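Local coordinates for protein beta-fructofuranosidase (Bifidobacterium adolescentis, PDB 6NOB) that probably hydrolyses terminal non-reducing beta-fructofuranosides such as sucrose, as a glycoside hydrolase family 32 enzyme, at residues 107-110 and 111-115; 116-120 and 121-125; 243-246 and 247-250; 261-264 and 265-269. One frame throughout, in Å; residues are numbered along the deposited sequence.

Contact 1: residues 107-110 and 111-115; sequences TLEQ and IYNRF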
# COMPACT_ATOMS: atom_id res chain seq x y z
N THR A 107 -9.84 -11.63 -20.39
CA THR A 107 -9.43 -12.64 -19.42
C THR A 107 -8.37 -12.08 -18.48
O THR A 107 -7.78 -11.02 -18.72
CB THR A 107 -8.89 -13.88 -20.13
OG1 THR A 107 -7.72 -13.53 -20.89
CG2 THR A 107 -9.93 -14.49 -21.05
N LEU A 108 -8.12 -12.81 -17.39
CA LEU A 108 -7.05 -12.44 -16.48
C LEU A 108 -5.70 -12.43 -17.20
O LEU A 108 -4.85 -11.57 -16.93
CB LEU A 108 -7.01 -13.39 -15.29
CG LEU A 108 -8.06 -13.18 -14.19
CD1 LEU A 108 -7.97 -14.29 -13.15
CD2 LEU A 108 -7.92 -11.81 -13.55
N GLU A 109 -5.49 -13.38 -18.11
CA GLU A 109 -4.28 -13.38 -18.92
C GLU A 109 -4.17 -12.10 -19.73
O GLU A 109 -3.10 -11.48 -19.77
CB GLU A 109 -4.27 -14.61 -19.84
CG GLU A 109 -2.89 -15.03 -20.33
CD GLU A 109 -2.43 -14.24 -21.54
OE1 GLU A 109 -3.29 -13.86 -22.37
OE2 GLU A 109 -1.21 -14.00 -21.67
N GLN A 110 -5.27 -11.67 -20.35
CA GLN A 110 -5.24 -10.45 -21.15
C GLN A 110 -5.05 -9.21 -20.28
O GLN A 110 -4.47 -8.22 -20.74
CB GLN A 110 -6.52 -10.34 -21.97
CG GLN A 110 -6.62 -11.34 -23.11
CD GLN A 110 -7.98 -11.36 -23.78
OE1 GLN A 110 -9.02 -11.42 -23.11
NE2 GLN A 110 -7.99 -11.30 -25.10
N ILE A 111 -5.52 -9.24 -19.04
CA ILE A 111 -5.44 -8.05 -18.19
C ILE A 111 -4.03 -7.87 -17.63
O ILE A 111 -3.51 -6.75 -17.60
CB ILE A 111 -6.50 -8.12 -17.07
CG1 ILE A 111 -7.91 -8.03 -17.66
CG2 ILE A 111 -6.27 -7.01 -16.05
CD1 ILE A 111 -9.01 -8.13 -16.62
N TYR A 112 -3.39 -8.95 -17.19
CA TYR A 112 -2.17 -8.85 -16.41
C TYR A 112 -0.90 -9.24 -17.14
O TYR A 112 0.18 -8.77 -16.77
CB TYR A 112 -2.28 -9.70 -15.14
CG TYR A 112 -3.23 -9.11 -14.11
CD1 TYR A 112 -2.81 -8.12 -13.23
CD2 TYR A 112 -4.55 -9.55 -14.03
CE1 TYR A 112 -3.67 -7.58 -12.30
CE2 TYR A 112 -5.42 -9.01 -13.10
CZ TYR A 112 -4.98 -8.03 -12.24
OH TYR A 112 -5.84 -7.50 -11.31
N ASN A 113 -0.98 -10.09 -18.17
CA ASN A 113 0.22 -10.55 -18.87
C ASN A 113 0.61 -9.54 -19.95
O ASN A 113 0.46 -9.76 -21.15
CB ASN A 113 0.00 -11.94 -19.45
CG ASN A 113 1.25 -12.51 -20.08
OD1 ASN A 113 2.37 -12.28 -19.61
ND2 ASN A 113 1.08 -13.26 -21.17
N ARG A 114 1.12 -8.39 -19.48
CA ARG A 114 1.51 -7.30 -20.36
C ARG A 114 2.79 -6.66 -19.84
O ARG A 114 2.99 -6.55 -18.62
CB ARG A 114 0.42 -6.23 -20.48
CG ARG A 114 -0.94 -6.74 -20.91
CD ARG A 114 -1.95 -5.61 -20.93
NE ARG A 114 -1.50 -4.49 -21.74
CZ ARG A 114 -1.65 -4.42 -23.06
NH1 ARG A 114 -2.24 -5.41 -23.71
NH2 ARG A 114 -1.21 -3.36 -23.72
N PHE A 115 3.64 -6.22 -20.76
CA PHE A 115 4.84 -5.48 -20.39
C PHE A 115 4.47 -4.25 -19.57
O PHE A 115 3.54 -3.52 -19.91
CB PHE A 115 5.61 -5.07 -21.65
CG PHE A 115 6.85 -4.27 -21.38
CD1 PHE A 115 7.91 -4.81 -20.66
CD2 PHE A 115 6.97 -2.97 -21.85
CE1 PHE A 115 9.05 -4.07 -20.41
CE2 PHE A 115 8.11 -2.23 -21.61
CZ PHE A 115 9.15 -2.78 -20.89
O HOH W 1 -3.30 -7.90 -23.48
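Tyr112 N donates to Leu108 O at 3.0 Å, and the next amide along, Asn113 N, reaches Glu109 O at the same 3.0 Å. One step earlier Ile111 N meets Thr107 O at 2.9 Å and also makes a weak bond to Leu108 O, which therefore serves two amides. Two amides at the start look to side chains: Gln110 N finds Thr107 OG1 at 3.1 Å, and in return the Gln110 side chain accepts from the N-cap residue itself, its OE1 taking Thr107 N on an in-plane lone pair at 2.8 Å (164°). On the outer side Glu109 points CG away from its own nitrogen (chi1 -158°) and bends at chi2, which carries OE2 to the ND2 of Asn113; the modelled separation is improbably short, so only the pairing is reliable. Gln110 O is shared between Trp102 and a water that lies 2.7 Å from Arg114 NH1, in the guanidinium plane, while the other end of that guanidinium is salt-bridged to Asp101. Apolar contact is modest: Leu108 and Tyr112 lie side by side, CD2 to CE2 at 3.8 Å. The tyrosine hydroxyl bonds to the carbonyl of Glu123. Asn113 leaves helical geometry at the centre of an inverse gamma turn, closing a short helix that opens with a capping box, Thr107 as N-cap and Gln110 as its partner.

Contact 2: residues 116-120 and 121-125; sequences GRSGA and HFEPF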
# COMPACT_ATOMS: atom_id res chain seq x y z
N GLY A 116 5.18 -4.05 -18.46
CA GLY A 116 4.87 -3.00 -17.52
C GLY A 116 4.11 -3.45 -16.30
O GLY A 116 3.90 -2.65 -15.38
N ARG A 117 3.68 -4.71 -16.25
CA ARG A 117 2.98 -5.27 -15.10
C ARG A 117 3.85 -6.31 -14.42
O ARG A 117 4.69 -6.96 -15.05
CB ARG A 117 1.64 -5.90 -15.51
CG ARG A 117 0.80 -5.04 -16.44
CD ARG A 117 -0.68 -5.37 -16.30
NE ARG A 117 -1.19 -5.02 -14.98
CZ ARG A 117 -2.47 -4.74 -14.72
NH1 ARG A 117 -2.84 -4.43 -13.49
NH2 ARG A 117 -3.37 -4.78 -15.69
N SER A 118 3.64 -6.47 -13.11
CA SER A 118 4.29 -7.54 -12.38
C SER A 118 3.50 -8.84 -12.54
O SER A 118 2.34 -8.84 -12.95
CB SER A 118 4.42 -7.18 -10.90
OG SER A 118 3.15 -7.20 -10.27
N GLY A 119 4.14 -9.95 -12.19
CA GLY A 119 3.51 -11.25 -12.33
C GLY A 119 2.94 -11.83 -11.05
O GLY A 119 2.03 -12.65 -11.09
N ALA A 120 3.47 -11.40 -9.89
CA ALA A 120 3.11 -12.01 -8.62
C ALA A 120 2.73 -11.02 -7.52
O ALA A 120 2.43 -11.46 -6.40
CB ALA A 120 4.25 -12.90 -8.11
N HIS A 121 2.73 -9.73 -7.80
CA HIS A 121 2.30 -8.73 -6.83
C HIS A 121 0.87 -8.30 -7.15
O HIS A 121 0.45 -8.32 -8.30
CB HIS A 121 3.23 -7.51 -6.84
CG HIS A 121 4.62 -7.80 -6.37
ND1 HIS A 121 5.51 -8.55 -7.10
CD2 HIS A 121 5.27 -7.43 -5.24
CE1 HIS A 121 6.65 -8.64 -6.44
NE2 HIS A 121 6.53 -7.97 -5.30
N PHE A 122 0.13 -7.92 -6.11
CA PHE A 122 -1.24 -7.49 -6.33
C PHE A 122 -1.27 -6.16 -7.06
O PHE A 122 -0.57 -5.21 -6.69
CB PHE A 122 -2.01 -7.38 -5.01
CG PHE A 122 -3.43 -6.92 -5.21
CD1 PHE A 122 -4.42 -7.83 -5.56
CD2 PHE A 122 -3.77 -5.58 -5.08
CE1 PHE A 122 -5.73 -7.41 -5.76
CE2 PHE A 122 -5.08 -5.16 -5.29
CZ PHE A 122 -6.05 -6.08 -5.62
N GLU A 123 -2.10 -6.08 -8.09
CA GLU A 123 -2.40 -4.86 -8.82
C GLU A 123 -3.88 -4.88 -9.16
O GLU A 123 -4.47 -5.96 -9.34
CB GLU A 123 -1.58 -4.74 -10.12
CG GLU A 123 -0.07 -4.84 -9.94
CD GLU A 123 0.66 -4.87 -11.28
OE1 GLU A 123 -0.02 -4.74 -12.32
OE2 GLU A 123 1.90 -5.03 -11.28
N PRO A 124 -4.52 -3.72 -9.25
CA PRO A 124 -5.90 -3.68 -9.76
C PRO A 124 -5.93 -3.99 -11.24
O PRO A 124 -4.89 -4.06 -11.91
CB PRO A 124 -6.34 -2.24 -9.46
CG PRO A 124 -5.07 -1.46 -9.47
CD PRO A 124 -4.03 -2.38 -8.89
N PHE A 125 -7.14 -4.18 -11.76
CA PHE A 125 -7.31 -4.41 -13.19
C PHE A 125 -6.62 -3.33 -14.01
O PHE A 125 -5.87 -3.61 -14.94
CB PHE A 125 -8.80 -4.47 -13.55
CG PHE A 125 -9.53 -5.62 -12.94
CD1 PHE A 125 -9.09 -6.92 -13.12
CD2 PHE A 125 -10.68 -5.41 -12.18
CE1 PHE A 125 -9.78 -7.99 -12.56
CE2 PHE A 125 -11.36 -6.46 -11.62
CZ PHE A 125 -10.91 -7.75 -11.81
O HOH W 2 3.09 -2.72 -12.46
O HOH W 3 0.15 -8.50 -11.08
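The chain folds back between 117-120 and 121-125, whose directions differ by 128°, turning at Ala120 and His121 to bring Glu123 back against Arg117 and Ser118. The carboxylate is held at both oxygens. Glu123 OE1 takes Arg117 NE at 2.9 Å and Arg117 NH1 at 3.1 Å, a side-on salt bridge in which both nitrogens share one oxygen and the two planar groups lie only 14° from coplanar. Glu123 OE2 is gripped by Ser118 N at 2.9 Å and Ser118 OG at 2.7 Å, both from the same face of the carboxylate. With so many donors gathered round it, this buried acid is likely to stay ionised. The loop links helix 108-112 to strand 127-138 of the GH32 beta-propeller and touches the C-terminal sandwich, where His121 bonds through its nitrogens to Glu593 and Asp588. Beyond the carboxylate the guanidinium edge continues to the backbone: Arg117 NH1 lies nearly in line with the carbonyl of Pro124, 2.6 Å from its O, though the N-H itself is bent away from that line, and Arg117 NH2 meets Phe125 O at 2.9 Å. A bend at chi3 (66°) turns the arginine end toward these carbonyls. A leucine in place of Arg117 would probably leave Glu123 OE1 without its counter-charge and the two carbonyls without these donors. Between the arms of the turn a water donates to Ser118 O at 2.9 Å and to His121 O at 2.8 Å.

Contact 3: residues 243-246 and 247-250; sequences CEDG and VHVR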
# COMPACT_ATOMS: atom_id res chain seq x y z
N CYS A 243 -18.44 -3.89 7.61
CA CYS A 243 -18.65 -4.91 6.58
C CYS A 243 -19.21 -6.14 7.27
O CYS A 243 -18.48 -6.86 7.97
CB CYS A 243 -17.37 -5.23 5.83
SG CYS A 243 -17.70 -6.27 4.40
N GLU A 244 -20.50 -6.40 7.07
CA GLU A 244 -21.16 -7.49 7.78
C GLU A 244 -21.12 -8.81 7.01
O GLU A 244 -21.14 -9.88 7.64
CB GLU A 244 -22.61 -7.12 8.08
CG GLU A 244 -22.75 -5.88 8.95
CD GLU A 244 -24.18 -5.43 9.12
OE1 GLU A 244 -24.42 -4.21 9.16
OE2 GLU A 244 -25.07 -6.30 9.21
N ASP A 245 -21.07 -8.78 5.68
CA ASP A 245 -21.09 -9.99 4.89
C ASP A 245 -19.79 -10.23 4.13
O ASP A 245 -19.74 -11.13 3.28
CB ASP A 245 -22.28 -9.98 3.92
CG ASP A 245 -22.20 -8.86 2.88
OD1 ASP A 245 -21.21 -8.10 2.87
OD2 ASP A 245 -23.14 -8.76 2.07
N GLY A 246 -18.74 -9.47 4.41
CA GLY A 246 -17.48 -9.64 3.73
C GLY A 246 -17.36 -8.96 2.39
O GLY A 246 -16.29 -9.02 1.77
N VAL A 247 -18.42 -8.30 1.91
CA VAL A 247 -18.42 -7.70 0.58
C VAL A 247 -18.92 -6.26 0.63
O VAL A 247 -18.24 -5.34 0.17
CB VAL A 247 -19.26 -8.53 -0.40
CG1 VAL A 247 -19.35 -7.84 -1.75
CG2 VAL A 247 -18.68 -9.93 -0.56
N HIS A 248 -20.12 -6.05 1.17
CA HIS A 248 -20.79 -4.75 1.10
C HIS A 248 -20.55 -3.93 2.36
O HIS A 248 -20.43 -4.46 3.47
CB HIS A 248 -22.29 -4.94 0.89
CG HIS A 248 -22.63 -5.75 -0.32
ND1 HIS A 248 -22.88 -7.11 -0.26
CD2 HIS A 248 -22.75 -5.41 -1.63
CE1 HIS A 248 -23.15 -7.56 -1.47
NE2 HIS A 248 -23.07 -6.55 -2.32
N VAL A 249 -20.49 -2.60 2.18
CA VAL A 249 -20.33 -1.67 3.29
C VAL A 249 -21.70 -1.24 3.79
O VAL A 249 -22.69 -1.24 3.04
CB VAL A 249 -19.47 -0.45 2.88
CG1 VAL A 249 -20.27 0.51 2.00
CG2 VAL A 249 -18.95 0.27 4.11
N ARG A 250 -21.77 -0.88 5.06
CA ARG A 250 -22.97 -0.33 5.69
C ARG A 250 -22.67 1.08 6.20
O ARG A 250 -21.60 1.64 5.96
CB ARG A 250 -23.47 -1.27 6.79
CG ARG A 250 -24.10 -2.54 6.25
CD ARG A 250 -25.17 -2.20 5.21
NE ARG A 250 -25.85 -3.39 4.72
CZ ARG A 250 -27.00 -3.37 4.06
NH1 ARG A 250 -27.62 -2.22 3.82
NH2 ARG A 250 -27.55 -4.51 3.65
O HOH W 4 -22.39 -5.79 4.88
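Asp245 OD1 accepts two backbone amides, His248 N at 2.9 Å on its syn lone pair and Val247 N at 3.0 Å from above the carboxylate plane. The bond from Val247 N, two residues on, fits an Asx turn. At the other oxygen, Asp245 OD2 takes His248 ND1 at 2.9 Å and a nearly straight 171°, in the ring plane and again on a syn lone pair, although carboxylate and ring planes stand 48° apart. Asp245 can straddle backbone and ring because its CG sits between its own nitrogen and carbonyl carbon (chi1 64°), which directs the carboxylate into the turn. The far nitrogen of the histidine bonds to Glu81, so two acidic groups bracket the ring and would probably favour its doubly protonated form. Val247 CG1 lies over the centre of one face of that ring. Inside the loop a water takes Glu244 N at 3.0 Å and donates to His248 O at 2.8 Å, tying the two arms together. The outer pair is looser: Glu244 OE1 touches the aliphatic CG of Arg250 at 3.4 Å, while Arg250 NE stays 4.7 Å from that oxygen. The loop joins strands 235-243 and 253-256, antiparallel neighbours in a four-stranded sheet; Val247 packs on Leu85 and Leu86 of helix 85-88, and Cys243 leans on Phe177 of another loop.

Contact 4: residues 261-264 and 265-269; sequences DDFG and YDFRD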
# COMPACT_ATOMS: atom_id res chain seq x y z
N ASP A 261 -7.19 23.09 18.08
CA ASP A 261 -6.71 23.84 16.93
C ASP A 261 -5.21 23.72 16.71
O ASP A 261 -4.72 24.14 15.65
CB ASP A 261 -7.09 25.32 17.08
CG ASP A 261 -8.59 25.55 16.96
OD1 ASP A 261 -9.28 24.72 16.32
OD2 ASP A 261 -9.08 26.56 17.50
N ASP A 262 -4.46 23.17 17.67
CA ASP A 262 -3.03 22.99 17.49
C ASP A 262 -2.68 21.69 16.78
O ASP A 262 -1.52 21.52 16.36
CB ASP A 262 -2.31 23.06 18.84
CG ASP A 262 -2.06 24.49 19.29
OD1 ASP A 262 -2.13 25.41 18.45
OD2 ASP A 262 -1.81 24.69 20.50
N PHE A 263 -3.63 20.77 16.64
CA PHE A 263 -3.45 19.65 15.72
C PHE A 263 -3.18 20.18 14.32
O PHE A 263 -3.80 21.16 13.89
CB PHE A 263 -4.69 18.76 15.69
CG PHE A 263 -4.71 17.68 16.74
CD1 PHE A 263 -4.50 17.98 18.08
CD2 PHE A 263 -4.99 16.36 16.40
CE1 PHE A 263 -4.54 16.98 19.04
CE2 PHE A 263 -5.03 15.36 17.35
CZ PHE A 263 -4.81 15.67 18.68
N GLY A 264 -2.26 19.55 13.61
CA GLY A 264 -2.14 19.84 12.19
C GLY A 264 -3.41 19.48 11.45
O GLY A 264 -4.14 18.56 11.83
N TYR A 265 -3.70 20.25 10.40
CA TYR A 265 -4.84 19.91 9.55
C TYR A 265 -4.70 18.51 8.97
O TYR A 265 -5.71 17.81 8.79
CB TYR A 265 -4.99 20.94 8.44
CG TYR A 265 -5.45 22.29 8.93
CD1 TYR A 265 -6.53 22.41 9.80
CD2 TYR A 265 -4.81 23.46 8.52
CE1 TYR A 265 -6.95 23.64 10.26
CE2 TYR A 265 -5.22 24.70 8.97
CZ TYR A 265 -6.30 24.78 9.84
OH TYR A 265 -6.71 26.02 10.29
N ASP A 266 -3.48 18.08 8.68
CA ASP A 266 -3.21 16.68 8.36
C ASP A 266 -3.43 15.83 9.60
O ASP A 266 -2.70 15.96 10.59
CB ASP A 266 -1.78 16.53 7.85
CG ASP A 266 -1.50 17.38 6.62
OD1 ASP A 266 -2.03 17.06 5.54
OD2 ASP A 266 -0.75 18.38 6.75
N PHE A 267 -4.43 14.95 9.55
CA PHE A 267 -4.85 14.18 10.72
C PHE A 267 -5.57 12.94 10.22
O PHE A 267 -6.80 12.93 10.13
CB PHE A 267 -5.73 15.05 11.62
CG PHE A 267 -6.42 14.30 12.73
CD1 PHE A 267 -5.69 13.71 13.75
CD2 PHE A 267 -7.80 14.23 12.78
CE1 PHE A 267 -6.32 13.04 14.78
CE2 PHE A 267 -8.44 13.56 13.81
CZ PHE A 267 -7.70 12.96 14.81
N ARG A 268 -4.83 11.88 9.89
CA ARG A 268 -5.39 10.83 9.05
C ARG A 268 -4.77 9.47 9.36
O ARG A 268 -3.87 9.34 10.19
CB ARG A 268 -5.21 11.18 7.57
CG ARG A 268 -3.76 11.33 7.14
CD ARG A 268 -3.68 11.54 5.64
NE ARG A 268 -2.39 12.07 5.21
CZ ARG A 268 -2.07 13.36 5.20
NH1 ARG A 268 -2.96 14.26 5.61
NH2 ARG A 268 -0.87 13.74 4.79
N ASP A 269 -5.29 8.46 8.66
CA ASP A 269 -4.81 7.08 8.64
C ASP A 269 -4.94 6.41 10.01
O ASP A 269 -3.93 5.95 10.57
CB ASP A 269 -3.36 7.03 8.16
CG ASP A 269 -3.15 7.79 6.86
OD1 ASP A 269 -4.12 7.96 6.09
OD2 ASP A 269 -2.00 8.21 6.60
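Phe263 and Phe267 meet where the chain leads into strand 268-273; Arg268 and Asp269 belong to the RDP sequence motif characteristic of GH32 propellers. The tight part is an offset edge-to-face pair: the edge of Phe263 approaches the face of Phe267, with ring centroids 5.5 Å apart, planes at 76° and CE2 of Phe263 only 3.7 Å from CE1 of Phe267. Phe267 sets CG opposite its own nitrogen (chi1 170°), raising its ring toward Phe263, while its CB lies 3.9 Å from Gly264 O. Thr342 touches both rings, and Tyr358 makes a second edge-to-face contact with Phe263, so this side is buried against strands 337-347 and 357-365. An alanine in place of Phe263 would probably open a gap beside Phe267 and deprive Tyr358 of this edge-to-face contact. The solvent side is looser. Exposed Tyr265 brings little more than its CB to the preceding segment, 3.7 Å from Gly264 C. Past the rings the chemistry turns ionic: Asp266, salt-bridged to Arg372 through OD2, receives Arg268 NH1 on OD1 at 3.0 Å and a nearly straight 173°, within the guanidinium plane.

Contact 2 is the most deeply buried of the four and the one richest in charged hydrogen bonds, whereas contacts 1, 3 and 4 are partly exposed. Contacts 1 and 2 follow one another along the chain, their centres about 9 Å apart, and touch, so the helix and the loop that follows it pack together. Contacts 3 and 4 flank strand 253-256, one before it and one after, the latter running into strand 268-273, yet their centres are about 29 Å apart. Carboxylates bind backbone amides in contacts 2 and 3; in contact 1 a hydroxyl and a glutamine side-chain oxygen form a capping box. Contact 4, across the chain's centre from contacts 1 and 2, relies on aromatic packing.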